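Local coordinates for protein thioredoxin Reductase (Burkholderia cenocepacia, PDB 4F82) that probably acts as a thiol-dependent peroxidase of the Prx5 subfamily, reducing hydrogen peroxide and organic hydroperoxides to water and alcohols, at residues 19-24 with 111-116; 76-81 with 169-174. One frame throughout, in Å; residues are numbered along the deposited sequence.

In the fold
Contact 1 (19-24 with 111-116) pairs two strands of the mixed sheet, whereas contact 2 (76-81 with 169-174) packs the end of helix 61-80 against the C-terminal helix 167-172. Their centres lie 23 Å apart on opposite sides of the chain's centre; their nearest atoms stay about 9 Å from each other and do not touch. The segments alternate along the sequence, so the two contacts cross in the topology. Cys-63, the predicted peroxidatic cysteine, is in the first turn of helix 61-80, the helix whose far end forms contact 2. In contact 1, the side chain of Met-112 comes to about 8 Å from that of Cys-63.

Contact 1 (19-24 with 111-116); sequences AQLFEF and RMMADG
Glu-23 reaches across from strand 20-25 to Met-113, Met-112 and Arg-111. Its CB rests 3.9 Å from Met-113 SD, and CG, anti to the backbone N (chi1 177°), passes 3.8 Å from Met-112 O. The extended chain meets Arg-111 at about a right angle. Arg-111 presents its NE/NH2 side to Glu-23 OE1 in a salt bridge, and both N-H groups go to that one oxygen: NH2 at 2.9 Å and NE at 3.2 Å. OE1 lies near the guanidinium plane, yet both nitrogens approach it from the same face of the carboxylate, whose plane is turned 39° from the guanidinium. Met-113 SD sits over a guanidinium face, toward the rim, while Arg-111 NH1 is held by Glu-85 and Gln-44. Glu-23 OE2 accepts from a water 2.8 Å away, which accepts from Met-112 N. A second water links Phe-24 N to Met-112 O. Phe-22 and Ala-114, next along the strands, form an antiparallel hydrogen-bonded pair, the shorter bond from Ala-114 N to Phe-22 O (2.8 Å). Beyond it Leu-21 CD2 packs against Ala-114 O (3.4 Å) and Asp-115 CB. The pairing joins the N-terminal hairpin of strands 20-25 and 35-40 to the thioredoxin-fold sheet, as in other peroxiredoxins.

Contact 2 (76-81 with 169-174); sequences EQLRAA and SVLATL
Leu-78 pushes one methyl, CD2, into the side of the C-terminal helix, where it touches three residues of 169-174. Closest is Leu-171, whose CD1 lies 3.9 Å from Leu-78 CD2; the same methyl comes 4.0 Å from Leu-171 CA, so it reaches down to the helix backbone. Val-170 CG1 and Leu-174 CD1 also touch Leu-78 CD2, each at 4.2 Å. In Leu-171 the anti chi1 (-178°, CG opposite the backbone N) carries CG out toward helix 61-80. Of its two methyls, CD1 meets Leu-78 CD2, while Leu-171 CD2 meets Gln-77 NE2 at 3.5 Å. The side chains of Gln-77 and Leu-171 cross at about a right angle, and the amide end of Gln-77 meets a methyl here, at the exposed margin of the contact. One turn on from Gln-77, Ala-81 CB meets Leu-174 CD1 at 3.7 Å, a methyl-to-methyl touch just beyond the end of helix 61-80. The contact across the segments is thus apolar, apart from that amide.

Behind these side chains lie the bonds within each segment. Ala-80 N still bonds to Glu-76 O in helical fashion, but Ala-81 N has weak bonds to Gln-77 O and Leu-78 O as the helix runs out. On the other side, Thr-173 OG1 donates to Ser-169 O at 2.7 Å, and Thr-173 N bonds to Val-170 O, just before Leu-174. Ser-169 OG is held in turn by Asp-166. Further out, Tyr-71 touches both Leu-78 and Val-170, and His-74 touches Leu-171, continuing the helix-helix contact toward the start of helix 61-80. Beneath, Val-170 packs on Val-51, Ala-143 and Val-145, and Leu-174 on Arg-49 and Val-145, seating helix 167-172 on strands 49-55 and 137-147 beside helix 61-80.

Contact 1 (19-24 with 111-116)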
ATOM      1  N   ALA A  19      -4.335   2.045  19.286  1.00  9.23           N
ATOM      2  CA  ALA A  19      -3.602   1.288  18.259  1.00  7.88           C
ATOM      3  C   ALA A  19      -2.343   2.057  17.931  1.00  6.69           C
ATOM      4  O   ALA A  19      -2.211   3.229  18.303  1.00  8.20           O
ATOM      5  CB  ALA A  19      -4.452   1.116  16.988  1.00  8.59           C
ATOM      6  N   GLN A  20      -1.395   1.411  17.245  1.00  6.52           N
ATOM      7  CA  GLN A  20      -0.218   2.130  16.813  1.00  7.85           C
ATOM      8  C   GLN A  20      -0.345   2.511  15.340  1.00  9.30           C
ATOM      9  O   GLN A  20      -0.499   1.656  14.467  1.00 10.70           O
ATOM     10  CB  GLN A  20       1.087   1.338  17.111  1.00  7.89           C
ATOM     11  CG  GLN A  20       2.352   2.002  16.571  1.00  8.35           C
ATOM     12  CD  GLN A  20       3.607   1.214  16.941  1.00 15.31           C
ATOM     13  OE1 GLN A  20       4.010   0.288  16.227  1.00 23.75           O
ATOM     14  NE2 GLN A  20       4.225   1.579  18.056  1.00 12.47           N
ATOM     15  N   LEU A  21      -0.265   3.809  15.073  1.00  6.69           N
ATOM     16  CA  LEU A  21      -0.315   4.314  13.709  1.00  5.70           C
ATOM     17  C   LEU A  21       1.046   4.929  13.412  1.00  7.41           C
ATOM     18  O   LEU A  21       1.823   5.183  14.327  1.00 13.09           O
ATOM     19  CB  LEU A  21      -1.409   5.379  13.573  1.00  8.16           C
ATOM     20  CG  LEU A  21      -2.876   4.957  13.746  1.00 13.55           C
ATOM     21  CD1 LEU A  21      -3.864   6.130  13.562  1.00 15.10           C
ATOM     22  CD2 LEU A  21      -3.201   3.849  12.785  1.00 17.19           C
ATOM     23  N   PHE A  22       1.334   5.149  12.140  1.00  7.39           N
ATOM     24  CA  PHE A  22       2.542   5.855  11.723  1.00  7.07           C
ATOM     25  C   PHE A  22       2.197   7.046  10.818  1.00  6.57           C
ATOM     26  O   PHE A  22       1.353   6.955   9.896  1.00  5.73           O
ATOM     27  CB  PHE A  22       3.508   4.903  10.937  1.00 10.77           C
ATOM     28  CG  PHE A  22       4.151   3.801  11.766  1.00  9.94           C
ATOM     29  CD1 PHE A  22       5.510   3.844  12.079  1.00  9.54           C
ATOM     30  CD2 PHE A  22       3.415   2.695  12.191  1.00  8.72           C
ATOM     31  CE1 PHE A  22       6.111   2.817  12.852  1.00 12.51           C
ATOM     32  CE2 PHE A  22       4.028   1.650  12.970  1.00  5.87           C
ATOM     33  CZ  PHE A  22       5.358   1.708  13.280  1.00  8.74           C
ATOM     34  N   GLU A  23       2.897   8.155  11.037  1.00  8.71           N
ATOM     35  CA  GLU A  23       2.809   9.318  10.136  1.00  8.00           C
ATOM     36  C   GLU A  23       4.187   9.659   9.605  1.00 12.09           C
ATOM     37  O   GLU A  23       5.171   9.730  10.363  1.00  7.25           O
ATOM     38  CB  GLU A  23       2.200  10.523  10.855  1.00  7.22           C
ATOM     39  CG  GLU A  23       2.143  11.774   9.989  1.00  8.30           C
ATOM     40  CD  GLU A  23       1.615  12.969  10.729  1.00 11.15           C
ATOM     41  OE1 GLU A  23       1.785  13.036  11.981  1.00 11.05           O
ATOM     42  OE2 GLU A  23       1.055  13.863  10.049  1.00 10.18           O
ATOM     43  N   PHE A  24       4.269   9.854   8.287  1.00 10.76           N
ATOM     44  CA  PHE A  24       5.549  10.142   7.660  1.00 12.65           C
ATOM     45  C   PHE A  24       5.831  11.622   7.870  1.00 12.23           C
ATOM     46  O   PHE A  24       4.993  12.457   7.518  1.00  8.14           O
ATOM     47  CB  PHE A  24       5.474   9.802   6.165  1.00  7.28           C
ATOM     48  CG  PHE A  24       6.810   9.849   5.455  1.00  7.69           C
ATOM     49  CD1 PHE A  24       7.552   8.679   5.269  1.00  7.49           C
ATOM     50  CD2 PHE A  24       7.332  11.059   4.988  1.00  8.37           C
ATOM     51  CE1 PHE A  24       8.802   8.695   4.610  1.00 10.33           C
ATOM     52  CE2 PHE A  24       8.579  11.096   4.330  1.00 10.02           C
ATOM     53  CZ  PHE A  24       9.311   9.901   4.122  1.00  9.56           C
ATOM     54  N   ARG A 111      -3.620  15.179   8.660  1.00  7.56           N
ATOM     55  CA  ARG A 111      -2.559  14.239   9.023  1.00  5.37           C
ATOM     56  C   ARG A 111      -2.844  12.923   8.295  1.00 11.95           C
ATOM     57  O   ARG A 111      -3.983  12.401   8.350  1.00  9.33           O
ATOM     58  CB  ARG A 111      -2.559  13.997  10.509  1.00  6.27           C
ATOM     59  CG  ARG A 111      -2.218  15.234  11.341  1.00 10.07           C
ATOM     60  CD  ARG A 111      -2.152  14.902  12.818  1.00  6.94           C
ATOM     61  NE  ARG A 111      -0.998  14.049  13.098  1.00 12.46           N
ATOM     62  CZ  ARG A 111      -0.781  13.436  14.261  1.00 13.86           C
ATOM     63  NH1 ARG A 111      -1.641  13.595  15.266  1.00 13.93           N
ATOM     64  NH2 ARG A 111       0.307  12.684  14.440  1.00 12.48           N
ATOM     65  N   MET A 112      -1.840  12.408   7.587  1.00 10.69           N
ATOM     66  CA  MET A 112      -1.956  11.141   6.853  1.00  8.74           C
ATOM     67  C   MET A 112      -1.467   9.999   7.746  1.00  8.74           C
ATOM     68  O   MET A 112      -0.256   9.762   7.888  1.00  9.59           O
ATOM     69  CB  MET A 112      -1.158  11.217   5.551  1.00  9.50           C
ATOM     70  CG  MET A 112      -1.575  12.439   4.694  1.00  8.41           C
ATOM     71  SD  MET A 112      -3.348  12.500   4.211  1.00 12.15           S
ATOM     72  CE  MET A 112      -3.442  11.200   2.949  1.00  7.36           C
ATOM     73  N   MET A 113      -2.435   9.328   8.368  1.00  7.16           N
ATOM     74  CA  MET A 113      -2.191   8.350   9.422  1.00 10.38           C
ATOM     75  C   MET A 113      -2.266   6.913   8.872  1.00 10.99           C
ATOM     76  O   MET A 113      -3.346   6.369   8.567  1.00 10.65           O
ATOM     77  CB  MET A 113      -3.159   8.586  10.585  1.00  9.26           C
ATOM     78  CG  MET A 113      -3.134  10.039  11.152  1.00  6.08           C
ATOM     79  SD  MET A 113      -1.553  10.353  11.928  1.00 12.79           S
ATOM     80  CE  MET A 113      -1.901   9.693  13.541  1.00 18.37           C
ATOM     81  N   ALA A 114      -1.083   6.310   8.743  1.00 11.88           N
ATOM     82  CA  ALA A 114      -0.926   4.973   8.178  1.00  8.69           C
ATOM     83  C   ALA A 114      -1.381   3.906   9.172  1.00  7.57           C
ATOM     84  O   ALA A 114      -0.864   3.825  10.280  1.00  6.89           O
ATOM     85  CB  ALA A 114       0.558   4.755   7.859  1.00  7.64           C
ATOM     86  N   ASP A 115      -2.329   3.060   8.776  1.00  8.19           N
ATOM     87  CA  ASP A 115      -2.698   1.914   9.605  1.00  6.47           C
ATOM     88  C   ASP A 115      -2.335   0.669   8.774  1.00  7.51           C
ATOM     89  O   ASP A 115      -3.189  -0.183   8.493  1.00  7.04           O
ATOM     90  CB  ASP A 115      -4.219   1.949   9.866  1.00 10.05           C
ATOM     91  CG  ASP A 115      -4.686   0.846  10.804  1.00  7.04           C
ATOM     92  OD1 ASP A 115      -3.934   0.452  11.720  1.00  8.34           O
ATOM     93  OD2 ASP A 115      -5.826   0.337  10.608  1.00  5.56           O
ATOM     94  N   GLY A 116      -1.074   0.568   8.356  1.00  7.03           N
ATOM     95  CA  GLY A 116      -0.714  -0.455   7.353  1.00  5.75           C
ATOM     96  C   GLY A 116      -0.804  -1.924   7.804  1.00  9.53           C
ATOM     97  O   GLY A 116      -0.763  -2.855   6.975  1.00  9.20           O
TER
HETATM   98  O   HOH W   1       0.627  13.666   7.295  1.00  4.87           O
HETATM   99  O   HOH W   2       1.974   9.980   6.532  1.00  6.20           O

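Contact 2 (76-81 with 169-174)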
ATOM      1  N   GLU A  76      -9.828  24.693   6.896  1.00 15.65           N
ATOM      2  CA  GLU A  76      -9.993  25.989   7.590  1.00 10.95           C
ATOM      3  C   GLU A  76     -11.349  26.116   8.297  1.00 10.81           C
ATOM      4  O   GLU A  76     -11.403  26.534   9.449  1.00 12.63           O
ATOM      5  CB  GLU A  76      -9.775  27.182   6.640  1.00 14.83           C
ATOM      6  N   GLN A  77     -12.438  25.745   7.630  1.00 13.83           N
ATOM      7  CA  GLN A  77     -13.751  25.837   8.258  1.00 15.61           C
ATOM      8  C   GLN A  77     -13.885  24.866   9.419  1.00 13.52           C
ATOM      9  O   GLN A  77     -14.447  25.222  10.457  1.00 12.65           O
ATOM     10  CB  GLN A  77     -14.870  25.567   7.253  1.00 14.37           C
ATOM     11  CG  GLN A  77     -14.910  26.513   6.081  1.00 20.58           C
ATOM     12  CD  GLN A  77     -15.687  25.909   4.932  1.00 26.10           C
ATOM     13  OE1 GLN A  77     -15.107  25.388   3.983  1.00 32.44           O
ATOM     14  NE2 GLN A  77     -17.002  25.960   5.024  1.00 26.17           N
ATOM     15  N   LEU A  78     -13.345  23.655   9.270  1.00  9.51           N
ATOM     16  CA  LEU A  78     -13.456  22.679  10.370  1.00  8.08           C
ATOM     17  C   LEU A  78     -12.670  23.182  11.562  1.00 10.16           C
ATOM     18  O   LEU A  78     -13.167  23.121  12.668  1.00  9.13           O
ATOM     19  CB  LEU A  78     -13.035  21.245   9.950  1.00  7.75           C
ATOM     20  CG  LEU A  78     -13.931  20.539   8.926  1.00  7.70           C
ATOM     21  CD1 LEU A  78     -13.204  19.418   8.204  1.00  7.76           C
ATOM     22  CD2 LEU A  78     -15.202  20.010   9.601  1.00 13.14           C
ATOM     23  N   ARG A  79     -11.491  23.768  11.349  1.00  9.09           N
ATOM     24  CA  ARG A  79     -10.728  24.304  12.480  1.00 14.29           C
ATOM     25  C   ARG A  79     -11.394  25.516  13.148  1.00 13.60           C
ATOM     26  O   ARG A  79     -11.385  25.622  14.372  1.00 12.10           O
ATOM     27  CB  ARG A  79      -9.259  24.555  12.091  1.00 18.20           C
ATOM     28  CG  ARG A  79      -8.515  23.206  11.982  1.00 23.07           C
ATOM     29  CD  ARG A  79      -7.297  23.204  11.088  1.00 28.83           C
ATOM     30  NE  ARG A  79      -6.011  23.670  11.642  1.00 37.87           N
ATOM     31  CZ  ARG A  79      -5.626  23.704  12.929  1.00 41.96           C
ATOM     32  NH1 ARG A  79      -6.407  23.315  13.932  1.00 40.09           N
ATOM     33  NH2 ARG A  79      -4.405  24.146  13.217  1.00 46.48           N
ATOM     34  N   ALA A  80     -12.021  26.389  12.354  1.00 14.68           N
ATOM     35  CA  ALA A  80     -12.800  27.517  12.907  1.00 14.95           C
ATOM     36  C   ALA A  80     -13.945  27.013  13.782  1.00 14.90           C
ATOM     37  O   ALA A  80     -14.350  27.707  14.701  1.00 18.82           O
ATOM     38  CB  ALA A  80     -13.355  28.452  11.782  1.00 12.28           C
ATOM     39  N   ALA A  81     -14.473  25.827  13.479  1.00 11.49           N
ATOM     40  CA  ALA A  81     -15.608  25.276  14.235  1.00 12.80           C
ATOM     41  C   ALA A  81     -15.161  24.548  15.492  1.00  9.38           C
ATOM     42  O   ALA A  81     -15.989  23.991  16.203  1.00 14.46           O
ATOM     43  CB  ALA A  81     -16.474  24.342  13.354  1.00 12.61           C
ATOM     44  N   SER A 169     -20.555  16.895   4.667  1.00  7.51           N
ATOM     45  CA  SER A 169     -21.470  16.240   5.588  1.00  9.55           C
ATOM     46  C   SER A 169     -20.993  16.350   7.031  1.00  9.15           C
ATOM     47  O   SER A 169     -21.800  16.553   7.923  1.00  7.83           O
ATOM     48  CB  SER A 169     -21.647  14.765   5.255  1.00  9.92           C
ATOM     49  OG  SER A 169     -22.161  14.607   3.950  1.00 12.52           O
ATOM     50  N   VAL A 170     -19.698  16.172   7.255  1.00  9.44           N
ATOM     51  CA  VAL A 170     -19.152  16.291   8.592  1.00  8.34           C
ATOM     52  C   VAL A 170     -19.324  17.694   9.173  1.00  7.22           C
ATOM     53  O   VAL A 170     -19.770  17.865  10.325  1.00  7.78           O
ATOM     54  CB  VAL A 170     -17.689  15.839   8.598  1.00 12.98           C
ATOM     55  CG1 VAL A 170     -17.040  16.225   9.907  1.00 15.85           C
ATOM     56  CG2 VAL A 170     -17.660  14.352   8.408  1.00 16.37           C
ATOM     57  N   LEU A 171     -19.011  18.718   8.380  1.00  7.39           N
ATOM     58  CA  LEU A 171     -19.169  20.084   8.841  1.00  7.84           C
ATOM     59  C   LEU A 171     -20.636  20.326   9.197  1.00 12.87           C
ATOM     60  O   LEU A 171     -20.941  20.964  10.228  1.00  8.67           O
ATOM     61  CB  LEU A 171     -18.713  21.070   7.746  1.00 10.32           C
ATOM     62  CG  LEU A 171     -18.778  22.553   8.144  1.00 14.09           C
ATOM     63  CD1 LEU A 171     -17.892  22.808   9.364  1.00 14.26           C
ATOM     64  CD2 LEU A 171     -18.398  23.447   6.970  1.00 12.95           C
ATOM     65  N   ALA A 172     -21.535  19.779   8.368  1.00 10.94           N
ATOM     66  CA  ALA A 172     -22.978  19.976   8.562  1.00 12.88           C
ATOM     67  C   ALA A 172     -23.497  19.291   9.816  1.00 12.45           C
ATOM     68  O   ALA A 172     -24.572  19.635  10.305  1.00 13.52           O
ATOM     69  CB  ALA A 172     -23.783  19.498   7.338  1.00 13.83           C
ATOM     70  N   THR A 173     -22.742  18.325  10.329  1.00 11.19           N
ATOM     71  CA  THR A 173     -23.250  17.496  11.425  1.00  8.55           C
ATOM     72  C   THR A 173     -22.440  17.660  12.707  1.00 12.58           C
ATOM     73  O   THR A 173     -22.608  16.875  13.667  1.00 10.37           O
ATOM     74  CB  THR A 173     -23.308  16.004  11.033  1.00  8.22           C
ATOM     75  OG1 THR A 173     -22.055  15.622  10.435  1.00 13.10           O
ATOM     76  CG2 THR A 173     -24.466  15.741  10.067  1.00 10.16           C
ATOM     77  N   LEU A 174     -21.556  18.657  12.737  1.00 11.83           N
ATOM     78  CA  LEU A 174     -20.891  18.993  13.994  1.00  9.33           C
ATOM     79  C   LEU A 174     -21.972  19.475  14.929  1.00  9.85           C
ATOM     80  O   LEU A 174     -22.943  20.085  14.485  1.00 11.60           O
ATOM     81  CB  LEU A 174     -19.885  20.118  13.791  1.00 10.62           C
ATOM     82  CG  LEU A 174     -18.716  19.724  12.898  1.00 13.28           C
ATOM     83  CD1 LEU A 174     -17.789  20.904  12.798  1.00 10.88           C
ATOM     84  CD2 LEU A 174     -17.975  18.500  13.464  1.00 16.47           C
TER